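Local coordinates for protein thiamine pyrophosphokinase (Candida albicans, PDB 2G9Z) that catalyses the transfer of a pyrophosphate group from ATP to thiamine, making the cofactor thiamine pyrophosphate, at residues A[45-50]-A[256-261]; A[294-299]-A[321-326]. All coordinates share one frame; numbering follows the deposited sequence.

Contact 1 of 2, residues A[45-50]-A[256-261]; sequences NHIQPF and NYISYK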
ATOM      1  N   ASN A  45       9.935 -12.582  20.558  1.00 27.13           N
ATOM      2  CA  ASN A  45      10.550 -11.470  19.852  1.00 23.74           C
ATOM      3  C   ASN A  45      10.072 -10.175  20.500  1.00 22.10           C
ATOM      4  O   ASN A  45       8.872  -9.925  20.581  1.00 21.25           O
ATOM      5  CB  ASN A  45      10.156 -11.482  18.375  1.00 22.52           C
ATOM      6  CG  ASN A  45      10.811 -10.357  17.593  1.00 24.57           C
ATOM      7  OD1 ASN A  45      12.031 -10.200  17.623  1.00 23.37           O
ATOM      8  ND2 ASN A  45      10.001  -9.570  16.886  1.00 22.45           N
ATOM      9  N   HIS A  46      11.012  -9.367  20.978  1.00 20.32           N
ATOM     10  CA  HIS A  46      10.673  -8.099  21.610  1.00 21.61           C
ATOM     11  C   HIS A  46      10.835  -6.988  20.585  1.00 21.48           C
ATOM     12  O   HIS A  46      11.902  -6.841  19.988  1.00 23.37           O
ATOM     13  CB  HIS A  46      11.587  -7.829  22.810  1.00 23.23           C
ATOM     14  CG  HIS A  46      11.177  -6.642  23.628  1.00 26.44           C
ATOM     15  ND1 HIS A  46      11.966  -6.119  24.630  1.00 27.64           N
ATOM     16  CD2 HIS A  46      10.053  -5.885  23.602  1.00 26.18           C
ATOM     17  CE1 HIS A  46      11.347  -5.092  25.186  1.00 27.93           C
ATOM     18  NE2 HIS A  46      10.184  -4.930  24.581  1.00 26.82           N
ATOM     19  N   ILE A  47       9.771  -6.223  20.371  1.00 20.54           N
ATOM     20  CA  ILE A  47       9.792  -5.122  19.414  1.00 20.06           C
ATOM     21  C   ILE A  47       9.483  -3.805  20.118  1.00 20.22           C
ATOM     22  O   ILE A  47       8.494  -3.704  20.840  1.00 20.52           O
ATOM     23  CB  ILE A  47       8.724  -5.295  18.306  1.00 18.94           C
ATOM     24  CG1 ILE A  47       8.752  -6.714  17.740  1.00 19.30           C
ATOM     25  CG2 ILE A  47       8.986  -4.295  17.191  1.00 19.72           C
ATOM     26  CD1 ILE A  47       7.631  -6.992  16.753  1.00 18.63           C
ATOM     27  N   GLN A  48      10.327  -2.803  19.897  1.00 19.81           N
ATOM     28  CA  GLN A  48      10.147  -1.476  20.484  1.00 21.19           C
ATOM     29  C   GLN A  48      10.178  -0.492  19.323  1.00 20.64           C
ATOM     30  O   GLN A  48      11.176   0.194  19.097  1.00 20.91           O
ATOM     31  CB  GLN A  48      11.279  -1.171  21.458  1.00 22.35           C
ATOM     32  CG  GLN A  48      11.288  -2.060  22.681  1.00 21.78           C
ATOM     33  CD  GLN A  48      12.529  -1.861  23.519  0.60 24.96           C
ATOM     34  OE1 GLN A  48      13.618  -2.292  23.145  1.00 27.45           O
ATOM     35  NE2 GLN A  48      12.377  -1.190  24.651  1.00 24.39           N
ATOM     36  N   PRO A  49       9.070  -0.402  18.578  1.00 21.91           N
ATOM     37  CA  PRO A  49       8.939   0.482  17.414  1.00 21.26           C
ATOM     38  C   PRO A  49       9.141   1.973  17.644  1.00 22.27           C
ATOM     39  O   PRO A  49       9.578   2.682  16.742  1.00 21.38           O
ATOM     40  CB  PRO A  49       7.521   0.200  16.911  1.00 22.43           C
ATOM     41  CG  PRO A  49       7.159  -1.140  17.530  1.00 23.60           C
ATOM     42  CD  PRO A  49       7.778  -1.036  18.890  1.00 22.28           C
ATOM     43  N   PHE A  50       8.841   2.444  18.852  1.00 22.88           N
ATOM     44  CA  PHE A  50       8.909   3.873  19.126  1.00 23.61           C
ATOM     45  C   PHE A  50      10.098   4.417  19.901  1.00 25.20           C
ATOM     46  O   PHE A  50      10.050   5.545  20.394  1.00 24.47           O
ATOM     47  CB  PHE A  50       7.609   4.288  19.812  1.00 23.57           C
ATOM     48  CG  PHE A  50       6.388   3.785  19.107  1.00 23.64           C
ATOM     49  CD1 PHE A  50       5.970   4.369  17.913  1.00 24.44           C
ATOM     50  CD2 PHE A  50       5.691   2.686  19.594  1.00 22.53           C
ATOM     51  CE1 PHE A  50       4.881   3.863  17.215  1.00 21.55           C
ATOM     52  CE2 PHE A  50       4.597   2.173  18.901  1.00 21.25           C
ATOM     53  CZ  PHE A  50       4.194   2.765  17.706  1.00 20.72           C
ATOM     54  N   ASN A 256       5.367 -12.355  19.881  1.00 17.89           N
ATOM     55  CA  ASN A 256       5.942 -11.023  19.739  1.00 17.27           C
ATOM     56  C   ASN A 256       5.415 -10.146  20.863  1.00 18.25           C
ATOM     57  O   ASN A 256       4.216 -10.118  21.124  1.00 20.65           O
ATOM     58  CB  ASN A 256       5.530 -10.385  18.402  1.00 17.80           C
ATOM     59  CG  ASN A 256       6.114 -11.100  17.200  1.00 15.82           C
ATOM     60  OD1 ASN A 256       7.247 -10.830  16.776  1.00 15.02           O
ATOM     61  ND2 ASN A 256       5.346 -12.021  16.648  1.00 13.21           N
ATOM     62  N   TYR A 257       6.309  -9.439  21.538  1.00 19.66           N
ATOM     63  CA  TYR A 257       5.895  -8.533  22.594  1.00 19.76           C
ATOM     64  C   TYR A 257       6.272  -7.139  22.116  1.00 19.71           C
ATOM     65  O   TYR A 257       7.450  -6.833  21.948  1.00 19.63           O
ATOM     66  CB  TYR A 257       6.606  -8.855  23.915  1.00 21.71           C
ATOM     67  CG  TYR A 257       6.350  -7.831  25.007  1.00 24.70           C
ATOM     68  CD1 TYR A 257       5.052  -7.457  25.351  1.00 24.03           C
ATOM     69  CD2 TYR A 257       7.410  -7.232  25.691  1.00 27.37           C
ATOM     70  CE1 TYR A 257       4.812  -6.509  26.349  1.00 27.17           C
ATOM     71  CE2 TYR A 257       7.184  -6.283  26.690  1.00 25.90           C
ATOM     72  CZ  TYR A 257       5.885  -5.926  27.013  1.00 27.10           C
ATOM     73  OH  TYR A 257       5.658  -4.988  27.997  1.00 26.36           O
ATOM     74  N   ILE A 258       5.265  -6.312  21.859  1.00 18.68           N
ATOM     75  CA  ILE A 258       5.496  -4.950  21.394  1.00 19.30           C
ATOM     76  C   ILE A 258       5.333  -4.046  22.605  1.00 19.41           C
ATOM     77  O   ILE A 258       4.272  -4.031  23.218  1.00 19.11           O
ATOM     78  CB  ILE A 258       4.467  -4.534  20.308  1.00 17.49           C
ATOM     79  CG1 ILE A 258       4.603  -5.424  19.069  1.00 18.35           C
ATOM     80  CG2 ILE A 258       4.681  -3.081  19.918  1.00 18.87           C
ATOM     81  CD1 ILE A 258       4.109  -6.849  19.259  1.00 19.02           C
ATOM     82  N   SER A 259       6.381  -3.300  22.953  1.00 21.09           N
ATOM     83  CA  SER A 259       6.314  -2.422  24.118  1.00 21.75           C
ATOM     84  C   SER A 259       6.717  -0.984  23.834  1.00 22.37           C
ATOM     85  O   SER A 259       7.404  -0.693  22.856  1.00 23.09           O
ATOM     86  CB  SER A 259       7.183  -2.978  25.253  1.00 21.50           C
ATOM     87  OG  SER A 259       8.556  -2.948  24.907  1.00 23.59           O
ATOM     88  N   TYR A 260       6.277  -0.093  24.717  1.00 21.62           N
ATOM     89  CA  TYR A 260       6.547   1.336  24.621  1.00 23.08           C
ATOM     90  C   TYR A 260       6.256   1.952  25.990  1.00 23.35           C
ATOM     91  O   TYR A 260       5.536   1.357  26.787  1.00 23.67           O
ATOM     92  CB  TYR A 260       5.640   1.959  23.559  1.00 21.48           C
ATOM     93  CG  TYR A 260       4.280   1.295  23.484  1.00 21.93           C
ATOM     94  CD1 TYR A 260       4.035   0.268  22.571  1.00 20.57           C
ATOM     95  CD2 TYR A 260       3.265   1.641  24.371  1.00 19.49           C
ATOM     96  CE1 TYR A 260       2.819  -0.402  22.552  1.00 20.27           C
ATOM     97  CE2 TYR A 260       2.042   0.978  24.362  1.00 21.30           C
ATOM     98  CZ  TYR A 260       1.828  -0.045  23.452  1.00 20.52           C
ATOM     99  OH  TYR A 260       0.640  -0.736  23.461  1.00 20.81           O
ATOM    100  N   LYS A 261       6.813   3.131  26.264  1.00 27.08           N
ATOM    101  CA  LYS A 261       6.594   3.804  27.552  1.00 28.57           C
ATOM    102  C   LYS A 261       5.095   3.848  27.829  1.00 28.41           C
ATOM    103  O   LYS A 261       4.630   3.375  28.865  1.00 28.92           O
ATOM    104  CB  LYS A 261       7.163   5.225  27.512  1.00 30.80           C
ATOM    105  CG  LYS A 261       6.807   6.079  28.713  1.00 35.34           C
ATOM    106  CD  LYS A 261       7.157   7.544  28.456  1.00 38.42           C
ATOM    107  CE  LYS A 261       6.737   8.426  29.619  1.00 41.20           C
ATOM    108  NZ  LYS A 261       7.453   8.061  30.873  1.00 43.09           N
TER
HETATM  109  O   HOH W   1       9.714  -0.313  25.740  1.00 34.58           O
HETATM  110  O   HOH W   2       8.825   1.274  21.561  1.00 18.65           O
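H46 reaches across to S259 while the backbones of 45-47 and 256-259 pair in parallel, their axes 4.7 Å apart at closest approach. CG of H46 is anti to the backbone N (chi1 -172°). Followed outward from CB, CG stands 4.1 Å from O of Y257; CD2 comes to 3.2 Å of the same oxygen, which lies at the ring edge, and 3.6 Å from CD2 of Y257. At the tip, NE2 of H46 forms a short, nearly straight hydrogen bond with OG of S259 (2.6 Å), and either partner may supply the proton; CE1 also borders S259 OG. The H46 and Y257 rings are nearly parallel, 24° apart, but slid so far that they barely overlap. S259 OG also meets a water held by NE2 of Q48.

On the face opposite H46 and Y257, ND2 of N45 donates to OD1 of N256 (3.0 Å) in the plane of that carbonyl, the two amides turned almost perpendicular; ND2 of N256 is bound by the carbonyls of K252 and V325. I47 and I258 lie side by side there, and P49 CD meets CG2 of I258 at 3.9 Å. Y257 N to N45 O, I47 N to Y257 O and S259 N to I47 O are the backbone bonds of a regular parallel pair; strand 45-47 is an outermost strand of this chain's five-stranded mixed sheet.

Contact 2 of 2, residues A[294-299]-A[321-326]; sequences YGLKYD and TGFIVE. With VNP (3-[(4-amino-2-methylpyrimidin-5-yl)methyl]-5-(2-{[hydroxy(phosphonoamino)phosphoryl]oxy}ethyl)-4-methyl-1,3-thiazol-3-I um), chain N.
L296 and F323 cross obliquely, the leucine setting one methyl over the phenyl ring. CD2 of L296 lies 4.0 Å from the centroid of the F323 ring and 22° off its normal, a CH-pi contact displaced toward the CD2 side of the ring, while V325 CG2 stands at the ring's edge. CG of F323 lies between the backbone N and the carbonyl carbon (chi1 60°). Its CB packs 3.3 Å from the carbonyl oxygen of Y294, and the CA of G295 lies close against the same CB of F323, at 3.8 Å.

Y294 and I324 lie on one face of the sheet and also cross obliquely, but here the aromatic ring offers its edge: CD2 of Y294 is 3.7 Å from CG2 of I324, close to the ring plane. Two backbone bonds join this antiparallel hydrogen-bonded pair, Y294 N to I324 O and I324 N to Y294 O (both 2.8 Å).

Beyond the pair the chain turns back on itself, and the carboxylate of D299 holds the turn. OD2 accepts from G295 N through its syn lone pair (2.9 Å), and OD1 is met by L296 N from above the carboxylate plane. Y298, on the far limb, lays one ring face against the bound thiamine pyrophosphate analogue, its CD2 3.5 Å from VNP C7A; its hydroxyl bonds Q151 of the second subunit. In the surrounding fold, strand 322-327 runs between 254-259 and 289-294, L296 reaches onto strand 277-281, and strand 298-301 pairs with 23-26.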
ATOM      1  N   TYR A 294      -3.028 -10.226  22.630  1.00 15.94           N
ATOM      2  CA  TYR A 294      -3.365  -9.854  24.000  1.00 16.88           C
ATOM      3  C   TYR A 294      -3.006  -8.377  24.117  1.00 15.16           C
ATOM      4  O   TYR A 294      -1.830  -8.021  24.081  1.00 16.09           O
ATOM      5  CB  TYR A 294      -2.539 -10.679  24.991  1.00 18.66           C
ATOM      6  CG  TYR A 294      -2.599 -12.164  24.721  1.00 22.80           C
ATOM      7  CD1 TYR A 294      -3.605 -12.960  25.277  1.00 24.56           C
ATOM      8  CD2 TYR A 294      -1.687 -12.764  23.854  1.00 23.15           C
ATOM      9  CE1 TYR A 294      -3.699 -14.321  24.970  1.00 25.47           C
ATOM     10  CE2 TYR A 294      -1.773 -14.114  23.541  1.00 27.33           C
ATOM     11  CZ  TYR A 294      -2.779 -14.886  24.098  1.00 25.43           C
ATOM     12  OH  TYR A 294      -2.857 -16.220  23.769  1.00 28.57           O
ATOM     13  N   GLY A 295      -4.012  -7.519  24.234  1.00 13.78           N
ATOM     14  CA  GLY A 295      -3.734  -6.098  24.340  1.00 14.57           C
ATOM     15  C   GLY A 295      -4.318  -5.244  23.227  1.00 13.94           C
ATOM     16  O   GLY A 295      -4.232  -4.022  23.276  1.00 16.89           O
ATOM     17  N   LEU A 296      -4.897  -5.870  22.211  1.00 14.94           N
ATOM     18  CA  LEU A 296      -5.517  -5.103  21.135  1.00 15.16           C
ATOM     19  C   LEU A 296      -6.995  -4.931  21.484  1.00 16.75           C
ATOM     20  O   LEU A 296      -7.556  -5.748  22.217  1.00 16.88           O
ATOM     21  CB  LEU A 296      -5.367  -5.829  19.796  1.00 13.17           C
ATOM     22  CG  LEU A 296      -3.916  -6.080  19.377  1.00 16.03           C
ATOM     23  CD1 LEU A 296      -3.886  -6.724  17.993  1.00 14.94           C
ATOM     24  CD2 LEU A 296      -3.141  -4.762  19.375  1.00 15.05           C
ATOM     25  N   LYS A 297      -7.611  -3.868  20.972  1.00 16.27           N
ATOM     26  CA  LYS A 297      -9.023  -3.591  21.228  1.00 17.49           C
ATOM     27  C   LYS A 297      -9.871  -4.783  20.796  1.00 18.39           C
ATOM     28  O   LYS A 297     -10.814  -5.172  21.483  1.00 19.90           O
ATOM     29  CB  LYS A 297      -9.451  -2.332  20.471  1.00 18.06           C
ATOM     30  CG  LYS A 297     -10.911  -1.915  20.676  1.00 18.46           C
ATOM     31  CD  LYS A 297     -11.185  -1.450  22.092  1.00 19.39           C
ATOM     32  CE  LYS A 297     -12.650  -1.045  22.259  1.00 21.77           C
ATOM     33  NZ  LYS A 297     -12.949  -0.651  23.666  1.00 22.24           N
ATOM     34  N   TYR A 298      -9.530  -5.360  19.651  1.00 16.51           N
ATOM     35  CA  TYR A 298     -10.233  -6.529  19.147  1.00 17.13           C
ATOM     36  C   TYR A 298      -9.191  -7.644  19.133  1.00 17.50           C
ATOM     37  O   TYR A 298      -8.561  -7.921  18.111  1.00 14.93           O
ATOM     38  CB  TYR A 298     -10.777  -6.245  17.745  1.00 15.89           C
ATOM     39  CG  TYR A 298     -11.683  -5.036  17.728  1.00 17.05           C
ATOM     40  CD1 TYR A 298     -13.045  -5.150  18.014  1.00 15.11           C
ATOM     41  CD2 TYR A 298     -11.165  -3.765  17.501  1.00 16.30           C
ATOM     42  CE1 TYR A 298     -13.863  -4.022  18.071  1.00 17.66           C
ATOM     43  CE2 TYR A 298     -11.971  -2.635  17.562  1.00 17.60           C
ATOM     44  CZ  TYR A 298     -13.314  -2.767  17.847  1.00 17.36           C
ATOM     45  OH  TYR A 298     -14.097  -1.637  17.923  1.00 19.38           O
ATOM     46  N   ASP A 299      -8.988  -8.250  20.301  1.00 17.71           N
ATOM     47  CA  ASP A 299      -8.014  -9.319  20.446  1.00 17.47           C
ATOM     48  C   ASP A 299      -8.476 -10.566  19.731  1.00 17.63           C
ATOM     49  O   ASP A 299      -9.659 -10.908  19.741  1.00 19.92           O
ATOM     50  CB  ASP A 299      -7.748  -9.639  21.927  1.00 16.15           C
ATOM     51  CG  ASP A 299      -6.619  -8.802  22.512  1.00 19.65           C
ATOM     52  OD1 ASP A 299      -5.685  -8.450  21.748  1.00 17.83           O
ATOM     53  OD2 ASP A 299      -6.652  -8.511  23.733  1.00 17.65           O
ATOM     54  N   THR A 321       1.230  -0.105  27.962  1.00 18.15           N
ATOM     55  CA  THR A 321       2.683  -0.184  27.904  1.00 20.18           C
ATOM     56  C   THR A 321       3.169  -1.227  26.906  1.00 20.65           C
ATOM     57  O   THR A 321       4.372  -1.390  26.699  1.00 21.08           O
ATOM     58  CB  THR A 321       3.257  -0.538  29.285  1.00 21.44           C
ATOM     59  OG1 THR A 321       2.830  -1.855  29.651  1.00 21.20           O
ATOM     60  CG2 THR A 321       2.758   0.447  30.331  1.00 22.55           C
ATOM     61  N   GLY A 322       2.230  -1.941  26.298  1.00 19.72           N
ATOM     62  CA  GLY A 322       2.605  -2.950  25.330  1.00 18.03           C
ATOM     63  C   GLY A 322       1.500  -3.950  25.094  1.00 17.89           C
ATOM     64  O   GLY A 322       0.483  -3.934  25.779  1.00 15.94           O
ATOM     65  N   PHE A 323       1.695  -4.813  24.104  1.00 18.20           N
ATOM     66  CA  PHE A 323       0.721  -5.842  23.784  1.00 16.91           C
ATOM     67  C   PHE A 323       1.444  -7.045  23.197  1.00 17.42           C
ATOM     68  O   PHE A 323       2.621  -6.965  22.837  1.00 18.43           O
ATOM     69  CB  PHE A 323      -0.328  -5.323  22.792  1.00 16.60           C
ATOM     70  CG  PHE A 323       0.240  -4.871  21.468  1.00 17.95           C
ATOM     71  CD1 PHE A 323       0.702  -3.565  21.299  1.00 18.06           C
ATOM     72  CD2 PHE A 323       0.298  -5.752  20.385  1.00 17.37           C
ATOM     73  CE1 PHE A 323       1.217  -3.135  20.064  1.00 16.05           C
ATOM     74  CE2 PHE A 323       0.807  -5.340  19.148  1.00 17.84           C
ATOM     75  CZ  PHE A 323       1.269  -4.027  18.985  1.00 16.87           C
ATOM     76  N   ILE A 324       0.738  -8.160  23.092  1.00 17.81           N
ATOM     77  CA  ILE A 324       1.339  -9.365  22.557  1.00 17.23           C
ATOM     78  C   ILE A 324       0.612  -9.931  21.346  1.00 16.76           C
ATOM     79  O   ILE A 324      -0.616  -9.983  21.310  1.00 16.99           O
ATOM     80  CB  ILE A 324       1.386 -10.466  23.630  1.00 18.51           C
ATOM     81  CG1 ILE A 324       2.335 -10.049  24.757  1.00 19.78           C
ATOM     82  CG2 ILE A 324       1.801 -11.799  23.001  1.00 19.44           C
ATOM     83  CD1 ILE A 324       2.301 -10.973  25.953  1.00 22.80           C
ATOM     84  N   VAL A 325       1.378 -10.344  20.345  1.00 16.08           N
ATOM     85  CA  VAL A 325       0.782 -10.983  19.182  1.00 16.75           C
ATOM     86  C   VAL A 325       1.581 -12.231  18.870  1.00 18.57           C
ATOM     87  O   VAL A 325       2.808 -12.182  18.730  1.00 18.82           O
ATOM     88  CB  VAL A 325       0.777 -10.096  17.921  1.00 16.77           C
ATOM     89  CG1 VAL A 325       0.193 -10.888  16.741  1.00 15.91           C
ATOM     90  CG2 VAL A 325      -0.044  -8.839  18.166  1.00 16.48           C
ATOM     91  N   GLU A 326       0.887 -13.357  18.800  1.00 18.47           N
ATOM     92  CA  GLU A 326       1.531 -14.610  18.450  1.00 20.04           C
ATOM     93  C   GLU A 326       1.032 -14.905  17.042  1.00 16.98           C
ATOM     94  O   GLU A 326      -0.151 -14.747  16.760  1.00 15.18           O
ATOM     95  CB  GLU A 326       1.117 -15.722  19.409  1.00 22.48           C
ATOM     96  CG  GLU A 326       1.678 -17.082  19.037  1.00 29.69           C
ATOM     97  CD  GLU A 326       1.459 -18.113  20.125  1.00 33.19           C
ATOM     98  OE1 GLU A 326       0.351 -18.142  20.701  1.00 35.57           O
ATOM     99  OE2 GLU A 326       2.391 -18.899  20.398  1.00 34.98           O
TER
HETATM  100  O2G VNP N 601     -12.517   3.736  12.513  1.00 23.52           O
HETATM  101  PG  VNP N 601     -11.526   3.988  11.274  1.00 22.16           P
HETATM  102  O3G VNP N 601     -10.146   3.570  11.610  1.00 24.39           O
HETATM  103  O1G VNP N 601     -11.611   5.564  10.957  1.00 26.22           O
HETATM  104  N3B VNP N 601     -12.106   3.190   9.983  1.00 20.41           N
HETATM  105  PB  VNP N 601     -13.726   3.107   9.925  1.00 20.46           P
HETATM  106  O2B VNP N 601     -14.121   2.575   8.601  1.00 19.71           O
HETATM  107  O1B VNP N 601     -14.265   4.425  10.323  1.00 19.22           O
HETATM  108  O1  VNP N 601     -14.110   2.040  11.069  1.00 21.01           O
HETATM  109  C7  VNP N 601     -13.679   0.673  11.071  1.00 21.45           C
HETATM  110  C12 VNP N 601     -14.753  -0.115  11.821  1.00 20.34           C
HETATM  111  C11 VNP N 601     -14.468  -1.596  12.094  1.00 19.11           C
HETATM  112  C10 VNP N 601     -13.490  -1.903  13.230  1.00 15.29           C
HETATM  113  CM4 VNP N 601     -13.331  -0.996  14.453  1.00 13.85           C
HETATM  114  S1  VNP N 601     -13.732  -2.589  10.755  1.00 19.00           S
HETATM  115  C9  VNP N 601     -12.898  -3.638  11.879  1.00 17.22           C
HETATM  116  N5  VNP N 601     -12.773  -3.017  13.054  1.00 16.83           N
HETATM  117  C7A VNP N 601     -11.828  -3.469  14.088  1.00 14.78           C
HETATM  118  C5A VNP N 601     -11.533  -4.972  14.040  1.00 14.36           C
HETATM  119  C6A VNP N 601     -10.210  -5.332  13.811  1.00 14.36           C
HETATM  120  N1A VNP N 601      -9.834  -6.596  13.841  1.00 15.72           N
HETATM  121  C2A VNP N 601     -10.717  -7.572  14.090  1.00 13.40           C
HETATM  122  CM2 VNP N 601     -10.240  -9.025  14.154  1.00 16.52           C
HETATM  123  N3A VNP N 601     -12.006  -7.276  14.308  1.00 12.71           N
HETATM  124  C4A VNP N 601     -12.432  -6.004  14.288  1.00 14.92           C
HETATM  125  N4A VNP N 601     -13.719  -5.752  14.514  1.00 17.29           N
HETATM  126  O   HOH W   3       0.363 -16.460  22.670  1.00 51.54           O

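In the fold
Contacts 1 and 2 are successive parts of one mixed sheet, their centres 11 Å apart. Strand 254-259, which pairs with 45-47 in contact 1, runs antiparallel on its other side to 322-327 of contact 2. Probable hydrogen bonds join them, N256 N to V325 O and I258 O to F323 N, each 2.8 Å, and the ring of Y260 packs on G322, its CZ 3.4 Å from G322 N. The order across the sheet is 45-47, 254-259, 322-327, 289-294 and 303-305. Only contact 2 includes a residue of the thiamine pyrophosphate analogue's pocket, Y298, and this pocket lies at the subunit interface, where Q151, D155 and R216 of the second subunit also bind the ligand.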